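Local coordinates for CytC3 (Streptomyces sp., PDB 3GJB), which probably halogenates an unactivated aliphatic carbon of a carrier-bound amino acid as a non-haem Fe(II)- and 2-oxoglutarate-dependent halogenase, at the 2-oxoglutaric acid site. Residues are numbered along the deposited sequence; one frame, centred on the assembly and turned at random.

The 2-oxoglutaric acid site. Residues 62, 68, 101-102, 104, 121-125, 131, 236, 259, 279. With AKG (2-oxoglutaric acid), chain B.
The cosubstrate pocket of this PhyH-family halogenase holds 2-oxoglutaric acid between basic side chains and the loop 121-125, which follows the halogenase His-X-Ala motif, where alanine replaces the hydroxylases' carboxylate iron ligand. The protein hides 273 of the ligand's 298 Å². At the keto end, the C1 carboxylate is gripped from several sides. Lys62, its chain extended beyond CG, reaches with NZ to form a salt bridge 3.0 Å from AKG O2, although the hydrogen bond there is weak. The backbone N of His125 donates to the same oxygen, AKG O2, at 2.6 Å and 152° at the hydrogen. The other oxygen, AKG O1, takes Arg102 NH2 at 2.8 Å, from a direction well tilted out of the guanidinium plane. That guanidinium is sandwiched between Trp101 CZ3 and Tyr68 CE2, both offset toward its rim, which limits its rotation, and its NH1 and NH2 make weak bonds to Gln131 OE1. The Gln131 amide is fixed from its opposite end by NE2 donating almost straight to Thr122 O (2.9 Å, 164°), in the Gln131 amide plane but with NE2 well above the carbonyl plane. At the far carboxylate, AKG O3 lies over a guanidinium face of Arg259, 3.4 Å from NE, as a salt bridge rather than an edge-on fork. Arg259's in-plane NE-H goes instead to Glu104 OE2 at 2.9 Å. An alanine in place of Arg259 would probably cost the C5 carboxylate this charge partner and leave Glu104 less well balanced. Thr122 CG2 packs against AKG O4, 3.3 Å away. The site lies inside the cupin-type core, with Arg102 and Glu104 on strand 98-108, Arg259 on strand 253-262, Lys62 opening helix 62-65 and the 121-125 loop across from them.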
loop_
_atom_site.group_PDB
_atom_site.type_symbol
_atom_site.label_atom_id
_atom_site.label_comp_id
_atom_site.label_asym_id
_atom_site.label_seq_id
_atom_site.Cartn_x
_atom_site.Cartn_y
_atom_site.Cartn_z
ATOM N N LYS A 62 0.397 15.403 -4.780
ATOM C CA LYS A 62 1.180 14.217 -4.490
ATOM C C LYS A 62 0.661 12.950 -5.171
ATOM O O LYS A 62 1.433 12.017 -5.418
ATOM C CB LYS A 62 1.323 14.016 -2.976
ATOM C CG LYS A 62 0.046 13.771 -2.226
ATOM C CD LYS A 62 0.344 13.608 -0.747
ATOM C CE LYS A 62 -0.918 13.299 0.021
ATOM N NZ LYS A 62 -0.641 13.068 1.464
ATOM N N TYR A 68 0.259 7.751 -7.420
ATOM C CA TYR A 68 -0.760 7.001 -6.714
ATOM C C TYR A 68 -1.545 6.164 -7.700
ATOM O O TYR A 68 -1.743 6.558 -8.852
ATOM C CB TYR A 68 -1.728 7.951 -6.016
ATOM C CG TYR A 68 -1.246 8.529 -4.709
ATOM C CD1 TYR A 68 0.120 8.672 -4.429
ATOM C CD2 TYR A 68 -2.165 8.978 -3.764
ATOM C CE1 TYR A 68 0.549 9.260 -3.218
ATOM C CE2 TYR A 68 -1.755 9.559 -2.569
ATOM C CZ TYR A 68 -0.405 9.699 -2.299
ATOM O OH TYR A 68 -0.035 10.279 -1.110
ATOM N N TRP A 101 -7.525 -0.302 -2.038
ATOM C CA TRP A 101 -8.058 1.009 -2.390
ATOM C C TRP A 101 -6.982 2.017 -2.777
ATOM O O TRP A 101 -7.287 3.143 -3.180
ATOM C CB TRP A 101 -8.882 1.562 -1.228
ATOM C CG TRP A 101 -8.053 1.867 -0.026
ATOM C CD1 TRP A 101 -7.566 0.976 0.889
ATOM C CD2 TRP A 101 -7.585 3.154 0.377
ATOM N NE1 TRP A 101 -6.826 1.633 1.840
ATOM C CE2 TRP A 101 -6.822 2.972 1.551
ATOM C CE3 TRP A 101 -7.736 4.447 -0.139
ATOM C CZ2 TRP A 101 -6.211 4.041 2.217
ATOM C CZ3 TRP A 101 -7.129 5.508 0.522
ATOM C CH2 TRP A 101 -6.376 5.298 1.687
ATOM N N ARG A 102 -5.722 1.617 -2.655
ATOM C CA ARG A 102 -4.636 2.517 -3.014
ATOM C C ARG A 102 -3.250 1.897 -3.014
ATOM O O ARG A 102 -2.963 0.936 -2.291
ATOM C CB ARG A 102 -4.618 3.721 -2.071
ATOM C CG ARG A 102 -3.497 4.711 -2.373
ATOM C CD ARG A 102 -4.007 6.135 -2.372
ATOM N NE ARG A 102 -3.953 6.725 -1.048
ATOM C CZ ARG A 102 -4.488 7.896 -0.729
ATOM N NH1 ARG A 102 -5.132 8.613 -1.632
ATOM N NH2 ARG A 102 -4.349 8.362 0.497
ATOM N N GLU A 104 0.961 3.472 -3.701
ATOM C CA GLU A 104 1.778 4.661 -3.879
ATOM C C GLU A 104 3.243 4.284 -3.768
ATOM O O GLU A 104 3.581 3.251 -3.189
ATOM C CB GLU A 104 1.425 5.716 -2.824
ATOM C CG GLU A 104 1.466 5.222 -1.382
ATOM C CD GLU A 104 0.855 6.222 -0.399
ATOM O OE1 GLU A 104 1.460 7.292 -0.171
ATOM O OE2 GLU A 104 -0.239 5.938 0.144
ATOM N N ALA A 121 -2.074 8.960 9.709
ATOM C CA ALA A 121 -3.524 8.865 9.706
ATOM C C ALA A 121 -3.959 8.792 8.247
ATOM O O ALA A 121 -3.250 9.262 7.361
ATOM C CB ALA A 121 -4.135 10.084 10.376
ATOM N N THR A 122 -5.126 8.219 7.991
ATOM C CA THR A 122 -5.599 8.087 6.622
ATOM C C THR A 122 -6.418 9.265 6.099
ATOM O O THR A 122 -7.156 9.124 5.123
ATOM C CB THR A 122 -6.410 6.798 6.466
ATOM O OG1 THR A 122 -7.315 6.666 7.570
ATOM C CG2 THR A 122 -5.485 5.597 6.443
ATOM N N PHE A 123 -6.285 10.424 6.738
ATOM C CA PHE A 123 -7.021 11.616 6.312
ATOM C C PHE A 123 -6.308 12.231 5.118
ATOM O O PHE A 123 -5.095 12.192 5.052
ATOM C CB PHE A 123 -7.063 12.664 7.430
ATOM C CG PHE A 123 -7.736 12.197 8.685
ATOM C CD1 PHE A 123 -9.107 11.982 8.718
ATOM C CD2 PHE A 123 -6.995 11.973 9.843
ATOM C CE1 PHE A 123 -9.735 11.551 9.886
ATOM C CE2 PHE A 123 -7.611 11.546 11.012
ATOM C CZ PHE A 123 -8.986 11.333 11.034
ATOM N N ALA A 124 -7.053 12.809 4.185
ATOM C CA ALA A 124 -6.443 13.450 3.029
ATOM C C ALA A 124 -5.732 14.706 3.521
ATOM O O ALA A 124 -6.264 15.437 4.359
ATOM C CB ALA A 124 -7.514 13.824 2.011
ATOM N N HIS A 125 -4.541 14.978 3.002
ATOM C CA HIS A 125 -3.810 16.155 3.447
ATOM C C HIS A 125 -4.481 17.454 3.023
ATOM O O HIS A 125 -4.638 18.373 3.828
ATOM C CB HIS A 125 -2.361 16.132 2.929
ATOM C CG HIS A 125 -1.493 17.202 3.525
ATOM N ND1 HIS A 125 -0.177 17.389 3.159
ATOM C CD2 HIS A 125 -1.755 18.142 4.467
ATOM C CE1 HIS A 125 0.334 18.395 3.846
ATOM N NE2 HIS A 125 -0.604 18.870 4.648
ATOM N N GLN A 131 -10.329 9.249 4.453
ATOM C CA GLN A 131 -10.399 8.509 3.198
ATOM C C GLN A 131 -10.958 7.107 3.415
ATOM O O GLN A 131 -11.577 6.530 2.521
ATOM C CB GLN A 131 -9.018 8.430 2.545
ATOM C CG GLN A 131 -8.430 9.781 2.170
ATOM C CD GLN A 131 -7.034 9.668 1.591
ATOM O OE1 GLN A 131 -6.832 9.839 0.389
ATOM N NE2 GLN A 131 -6.060 9.379 2.447
ATOM N N SER A 236 -1.475 0.867 8.757
ATOM C CA SER A 236 -1.054 2.198 8.337
ATOM C C SER A 236 -0.741 3.141 9.499
ATOM O O SER A 236 0.041 4.081 9.347
ATOM C CB SER A 236 -2.150 2.828 7.481
ATOM O OG SER A 236 -3.371 2.838 8.197
ATOM N N ARG A 259 -2.376 -0.583 -0.131
ATOM C CA ARG A 259 -3.184 -0.574 1.088
ATOM C C ARG A 259 -4.521 -1.306 0.922
ATOM O O ARG A 259 -5.226 -1.137 -0.084
ATOM C CB ARG A 259 -3.394 0.873 1.537
ATOM C CG ARG A 259 -2.077 1.617 1.791
ATOM C CD ARG A 259 -2.329 3.093 1.993
ATOM N NE ARG A 259 -1.109 3.895 2.036
ATOM C CZ ARG A 259 -0.334 4.049 3.106
ATOM N NH1 ARG A 259 -0.630 3.449 4.253
ATOM N NH2 ARG A 259 0.729 4.836 3.028
ATOM N N ASP A 279 -5.183 16.975 -3.744
ATOM C CA ASP A 279 -3.887 16.302 -3.779
ATOM C C ASP A 279 -3.668 15.600 -5.110
ATOM O O ASP A 279 -2.878 14.668 -5.202
ATOM C CB ASP A 279 -3.762 15.293 -2.629
ATOM C CG ASP A 279 -3.549 15.964 -1.283
ATOM O OD1 ASP A 279 -2.599 16.763 -1.167
ATOM O OD2 ASP A 279 -4.319 15.701 -0.338
HETATM C C1 AKG B . -3.459 11.585 1.768
HETATM O O1 AKG B . -3.524 11.003 0.703
HETATM O O2 AKG B . -3.582 12.919 1.794
HETATM C C2 AKG B . -3.236 10.820 3.052
HETATM O O5 AKG B . -3.167 11.423 4.112
HETATM C C3 AKG B . -3.086 9.304 3.007
HETATM C C4 AKG B . -2.845 8.681 4.394
HETATM C C5 AKG B . -2.668 7.166 4.279
HETATM O O3 AKG B . -2.727 6.607 3.200
HETATM O O4 AKG B . -2.435 6.437 5.390
#